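The same site in two structures of putative sugar binding protein from Geobacillus stearothermophilus, which binds galactose and probably glucose as a member of the bacterial solute-binding protein 2 family: PDB 6GQ0 (chain A, 1.94 Å), residues Phe33-Glu38 and Gly90-Gly95, and PDB 6GT9 (chain B, 1.89 Å), residues Phe33-Glu38 and Gly90-Gly95. Both blocks share one frame: the second was fitted to the first on N, CA, C and O of the twelve residues, RMSD 0.18 Å. Numbering follows each deposited sequence.

Structure 1 (6GQ0); sequences FVLVPE and GIITQG.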
loop_
_atom_site.group_PDB
_atom_site.type_symbol
_atom_site.label_atom_id
_atom_site.label_comp_id
_atom_site.label_asym_id
_atom_site.label_seq_id
_atom_site.Cartn_x
_atom_site.Cartn_y
_atom_site.Cartn_z
ATOM N N PHE A 33 3.988 17.678 -14.713
ATOM C CA PHE A 33 4.135 16.968 -13.463
ATOM C C PHE A 33 4.652 15.558 -13.695
ATOM O O PHE A 33 4.387 14.987 -14.693
ATOM C CB PHE A 33 2.778 16.855 -12.772
ATOM C CG PHE A 33 2.142 18.162 -12.422
ATOM C CD1 PHE A 33 2.877 19.286 -12.216
ATOM C CD2 PHE A 33 0.797 18.239 -12.256
ATOM C CE1 PHE A 33 2.275 20.466 -11.894
ATOM C CE2 PHE A 33 0.187 19.416 -11.926
ATOM C CZ PHE A 33 0.926 20.532 -11.747
ATOM N N VAL A 34 5.399 15.016 -12.758
ATOM C CA VAL A 34 5.893 13.642 -12.831
ATOM C C VAL A 34 5.258 12.836 -11.706
ATOM O O VAL A 34 5.259 13.269 -10.547
ATOM C CB VAL A 34 7.430 13.579 -12.733
ATOM C CG1 VAL A 34 7.921 12.131 -12.869
ATOM C CG2 VAL A 34 8.073 14.484 -13.776
ATOM N N LEU A 35 4.717 11.668 -12.049
ATOM C CA LEU A 35 4.222 10.702 -11.079
ATOM C C LEU A 35 5.080 9.448 -11.189
ATOM O O LEU A 35 5.185 8.858 -12.269
ATOM C CB LEU A 35 2.741 10.388 -11.316
ATOM C CG LEU A 35 1.990 9.705 -10.162
ATOM C CD1 LEU A 35 0.491 9.841 -10.329
ATOM C CD2 LEU A 35 2.339 8.248 -10.019
ATOM N N VAL A 36 5.693 9.050 -10.080
ATOM C CA VAL A 36 6.609 7.918 -10.031
ATOM C C VAL A 36 5.918 6.793 -9.264
ATOM O O VAL A 36 5.790 6.871 -8.030
ATOM C CB VAL A 36 7.951 8.292 -9.386
ATOM C CG1 VAL A 36 8.877 7.103 -9.369
ATOM C CG2 VAL A 36 8.599 9.445 -10.149
ATOM N N PRO A 37 5.455 5.746 -9.938
ATOM C CA PRO A 37 4.870 4.606 -9.231
ATOM C C PRO A 37 5.957 3.702 -8.674
ATOM O O PRO A 37 7.113 3.728 -9.103
ATOM C CB PRO A 37 4.066 3.893 -10.322
ATOM C CG PRO A 37 4.860 4.145 -11.559
ATOM C CD PRO A 37 5.444 5.549 -11.401
ATOM N N GLU A 38 5.569 2.906 -7.679
ATOM C CA GLU A 38 6.495 1.903 -7.173
ATOM C C GLU A 38 6.889 0.935 -8.274
ATOM O O GLU A 38 8.038 0.487 -8.320
ATOM C CB GLU A 38 5.887 1.149 -5.992
ATOM C CG GLU A 38 6.870 0.204 -5.319
ATOM C CD GLU A 38 6.414 -0.247 -3.942
ATOM O OE1 GLU A 38 5.218 -0.057 -3.619
ATOM O OE2 GLU A 38 7.259 -0.780 -3.184
ATOM N N GLY A 90 6.136 19.775 -10.653
ATOM C CA GLY A 90 5.838 19.083 -9.415
ATOM C C GLY A 90 6.081 17.595 -9.589
ATOM O O GLY A 90 6.069 17.073 -10.707
ATOM N N ILE A 91 6.313 16.924 -8.465
ATOM C CA ILE A 91 6.612 15.494 -8.440
ATOM C C ILE A 91 5.685 14.810 -7.445
ATOM O O ILE A 91 5.540 15.265 -6.304
ATOM C CB ILE A 91 8.090 15.234 -8.090
ATOM C CG1 ILE A 91 8.981 15.688 -9.254
ATOM C CG2 ILE A 91 8.323 13.743 -7.803
ATOM C CD1 ILE A 91 10.462 15.678 -8.956
ATOM N N ILE A 92 5.055 13.720 -7.882
ATOM C CA ILE A 92 4.174 12.904 -7.054
ATOM C C ILE A 92 4.851 11.550 -6.876
ATOM O O ILE A 92 5.307 10.952 -7.857
ATOM C CB ILE A 92 2.783 12.750 -7.699
ATOM C CG1 ILE A 92 2.150 14.119 -7.956
ATOM C CG2 ILE A 92 1.862 11.872 -6.840
ATOM C CD1 ILE A 92 1.016 14.047 -8.951
ATOM N N THR A 93 4.949 11.084 -5.630
ATOM C CA THR A 93 5.678 9.854 -5.335
ATOM C C THR A 93 5.271 9.337 -3.967
ATOM O O THR A 93 4.765 10.082 -3.133
ATOM C CB THR A 93 7.198 10.072 -5.364
ATOM O OG1 THR A 93 7.868 8.826 -5.119
ATOM C CG2 THR A 93 7.616 11.081 -4.301
ATOM N N GLN A 94 5.514 8.043 -3.741
ATOM C CA GLN A 94 5.495 7.509 -2.388
ATOM C C GLN A 94 6.645 8.084 -1.583
ATOM O O GLN A 94 7.740 8.317 -2.104
ATOM C CB GLN A 94 5.666 5.977 -2.397
ATOM C CG GLN A 94 4.544 5.186 -2.991
ATOM C CD GLN A 94 5.008 3.779 -3.311
ATOM O OE1 GLN A 94 5.989 3.600 -4.027
ATOM N NE2 GLN A 94 4.334 2.786 -2.754
ATOM N N GLY A 95 6.404 8.284 -0.294
ATOM C CA GLY A 95 7.500 8.507 0.633
ATOM C C GLY A 95 7.866 7.172 1.256
ATOM O O GLY A 95 7.652 6.955 2.453
#

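Structure 2 (6GT9); sequences FVLVPE and GIITQG. With GAL (beta-D-galactopyranose), chain C.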
loop_
_atom_site.group_PDB
_atom_site.type_symbol
_atom_site.label_atom_id
_atom_site.label_comp_id
_atom_site.label_asym_id
_atom_site.label_seq_id
_atom_site.Cartn_x
_atom_site.Cartn_y
_atom_site.Cartn_z
ATOM N N PHE B 33 4.111 17.706 -14.649
ATOM C CA PHE B 33 4.078 16.961 -13.398
ATOM C C PHE B 33 4.560 15.540 -13.659
ATOM O O PHE B 33 4.205 14.940 -14.679
ATOM C CB PHE B 33 2.664 16.866 -12.798
ATOM C CG PHE B 33 2.004 18.196 -12.501
ATOM C CD1 PHE B 33 2.726 19.385 -12.507
ATOM C CD2 PHE B 33 0.650 18.235 -12.203
ATOM C CE1 PHE B 33 2.096 20.598 -12.232
ATOM C CE2 PHE B 33 0.019 19.436 -11.925
ATOM C CZ PHE B 33 0.749 20.622 -11.955
ATOM N N VAL B 34 5.343 14.993 -12.736
ATOM C CA VAL B 34 5.819 13.619 -12.837
ATOM C C VAL B 34 5.151 12.798 -11.743
ATOM O O VAL B 34 5.103 13.222 -10.584
ATOM C CB VAL B 34 7.350 13.532 -12.724
ATOM C CG1 VAL B 34 7.797 12.055 -12.786
ATOM C CG2 VAL B 34 8.021 14.353 -13.851
ATOM N N LEU B 35 4.634 11.632 -12.111
ATOM C CA LEU B 35 4.115 10.657 -11.154
ATOM C C LEU B 35 5.052 9.461 -11.192
ATOM O O LEU B 35 5.271 8.883 -12.260
ATOM C CB LEU B 35 2.685 10.239 -11.493
ATOM C CG LEU B 35 2.112 9.048 -10.713
ATOM C CD1 LEU B 35 1.993 9.346 -9.219
ATOM C CD2 LEU B 35 0.766 8.629 -11.294
ATOM N N VAL B 36 5.622 9.117 -10.043
ATOM C CA VAL B 36 6.561 8.005 -9.934
ATOM C C VAL B 36 5.853 6.867 -9.201
ATOM O O VAL B 36 5.530 7.011 -8.013
ATOM C CB VAL B 36 7.841 8.418 -9.199
ATOM C CG1 VAL B 36 8.787 7.230 -9.102
ATOM C CG2 VAL B 36 8.499 9.599 -9.906
ATOM N N PRO B 37 5.566 5.747 -9.858
ATOM C CA PRO B 37 4.966 4.606 -9.165
ATOM C C PRO B 37 6.036 3.741 -8.507
ATOM O O PRO B 37 7.228 3.861 -8.778
ATOM C CB PRO B 37 4.282 3.843 -10.297
ATOM C CG PRO B 37 5.267 4.016 -11.432
ATOM C CD PRO B 37 5.749 5.467 -11.298
ATOM N N GLU B 38 5.579 2.852 -7.620
ATOM C CA GLU B 38 6.490 1.893 -7.012
ATOM C C GLU B 38 7.102 0.985 -8.075
ATOM O O GLU B 38 8.277 0.626 -7.992
ATOM C CB GLU B 38 5.746 1.066 -5.956
ATOM C CG GLU B 38 6.595 0.112 -5.129
ATOM C CD GLU B 38 5.796 -0.463 -3.951
ATOM O OE1 GLU B 38 4.609 -0.094 -3.819
ATOM O OE2 GLU B 38 6.342 -1.271 -3.166
ATOM N N GLY B 90 6.319 19.756 -10.680
ATOM C CA GLY B 90 5.900 19.096 -9.458
ATOM C C GLY B 90 6.175 17.612 -9.579
ATOM O O GLY B 90 6.221 17.088 -10.696
ATOM N N ILE B 91 6.366 16.930 -8.448
ATOM C CA ILE B 91 6.712 15.512 -8.417
ATOM C C ILE B 91 5.782 14.830 -7.424
ATOM O O ILE B 91 5.624 15.295 -6.287
ATOM C CB ILE B 91 8.188 15.298 -8.030
ATOM C CG1 ILE B 91 9.104 15.876 -9.125
ATOM C CG2 ILE B 91 8.481 13.834 -7.812
ATOM C CD1 ILE B 91 10.586 15.817 -8.817
ATOM N N ILE B 92 5.137 13.760 -7.869
ATOM C CA ILE B 92 4.205 12.983 -7.058
ATOM C C ILE B 92 4.787 11.587 -6.906
ATOM O O ILE B 92 5.089 10.928 -7.910
ATOM C CB ILE B 92 2.810 12.933 -7.703
ATOM C CG1 ILE B 92 2.304 14.354 -7.979
ATOM C CG2 ILE B 92 1.821 12.134 -6.815
ATOM C CD1 ILE B 92 1.169 14.432 -8.993
ATOM N N THR B 93 4.937 11.135 -5.660
ATOM C CA THR B 93 5.644 9.892 -5.382
ATOM C C THR B 93 5.246 9.361 -4.013
ATOM O O THR B 93 4.830 10.113 -3.133
ATOM C CB THR B 93 7.160 10.099 -5.404
ATOM O OG1 THR B 93 7.816 8.862 -5.121
ATOM C CG2 THR B 93 7.544 11.110 -4.337
ATOM N N GLN B 94 5.428 8.059 -3.829
ATOM C CA GLN B 94 5.414 7.499 -2.484
ATOM C C GLN B 94 6.605 8.030 -1.699
ATOM O O GLN B 94 7.691 8.248 -2.249
ATOM C CB GLN B 94 5.511 5.980 -2.527
ATOM C CG GLN B 94 4.327 5.237 -3.069
ATOM C CD GLN B 94 4.757 3.850 -3.525
ATOM O OE1 GLN B 94 5.596 3.735 -4.414
ATOM N NE2 GLN B 94 4.219 2.796 -2.889
ATOM N N GLY B 95 6.400 8.250 -0.408
ATOM C CA GLY B 95 7.532 8.382 0.484
ATOM C C GLY B 95 7.875 6.984 0.939
ATOM O O GLY B 95 7.539 6.598 2.061
HETATM C C1 GAL C . -0.947 -1.835 -2.985
HETATM C C2 GAL C . -0.081 -0.663 -2.570
HETATM C C3 GAL C . 0.784 -0.157 -3.738
HETATM C C4 GAL C . 1.619 -1.296 -4.301
HETATM C C5 GAL C . 0.739 -2.490 -4.629
HETATM C C6 GAL C . 1.548 -3.727 -5.025
HETATM O O1 GAL C . -1.703 -2.286 -1.879
HETATM O O2 GAL C . -0.886 0.433 -2.112
HETATM O O3 GAL C . 1.692 0.795 -3.276
HETATM O O4 GAL C . 2.622 -1.689 -3.359
HETATM O O5 GAL C . -0.120 -2.903 -3.490
HETATM O O6 GAL C . 0.731 -4.678 -5.672
#

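Structure 1 (6GQ0)
Leu35 and Ile92 meet on one face of two adjacent parallel strands, 32-36 and 90-93, in a lobe of the periplasmic binding protein fold. Leu35 CG lies 4.0 Å from Ile92 CG2. The leucine chain runs on extended into CD1 (chi2 162°). Helix 269-284 also packs on Ile92. This part is tight: Ile92 N donates to Val34 O at 2.7 Å, and Val36 N to Ile92 O at 3.0 Å. Beyond Thr93 the backbones part, and the Glu38 and Gln94 CA atoms are 7.4 Å apart. At this looser end the side chains of Glu38 and Gln94 meet. Gln94 NE2 donates to Glu38 OE1 at 3.1 Å, within its own amide plane but from above the carboxylate. NE2 also hydrogen-bonds to Asp119. Both acids are galactose-binding residues.

Structure 2 (6GT9)
The side chains of Leu35 and Ile92 touch through methyl groups, with Leu35 CD1 3.7 Å from Ile92 CG2. With chi2 at 64°, CD1 comes close to Ile92 on the neighbouring strand. Helix 269-284 also packs on Ile92. The backbone is tight here: Ile92 N donates to Val34 O at 2.8 Å, and Val36 N to Ile92 O at 2.8 Å. Beyond Thr93 the two backbones separate, to 7.3 Å between the Glu38 and Gln94 CA atoms. Side chains span that looser end. Gln94 NE2 donates to Glu38 OE1 at 3.1 Å, in its amide plane but from above the carboxylate, and also hydrogen-bonds to Asp119. Galactose is bound here, by Glu38 and Asp119 among others. Its O4 donates to Glu38 OE1 at 2.6 Å, so this oxygen accepts from amide and sugar alike.

Comparison
The side chain that is turned is Leu35(A) against Leu35(B). Chi2 is 162° in Leu35(A) and 64° in Leu35(B). The CG atoms stand 0.9 Å apart after superposition, and the place of CD1 in Leu35(A) is left in Leu35(B). The touch on the neighbouring strand is kept: Leu35(A) CD1 is 4.3 Å from Ile92(A) CG2, and Leu35(B) CD1 is 3.7 Å from Ile92(B) CG2. The two models differ in how this leucine is turned.

The second difference is the ligand. Galactose is modelled beside Glu38(B) and Gln94(B). No ligand or ion is modelled at that place in structure 1. The sugar adds a hydrogen bond from its O4 to Glu38(B) OE1, 2.6 Å long, and brings its O3 within 3.2 Å of Gln94(B) NE2. The added bond would probably help to hold the sugar. The hydrogen bond from Gln94(A) NE2 to Glu38(A) OE1 is found again as Gln94(B) NE2 to Glu38(B) OE1.

The CA atoms coincide within the error. Phe33(A), Val34(A), Val36(A), Ile91(A), Ile92(A), Thr93(A) and Gln94(A) keep their side-chain places in chain B. The strand bonds from Ile92(A) N to Val34(A) O and from Val36(A) N to Ile92(A) O recur there too.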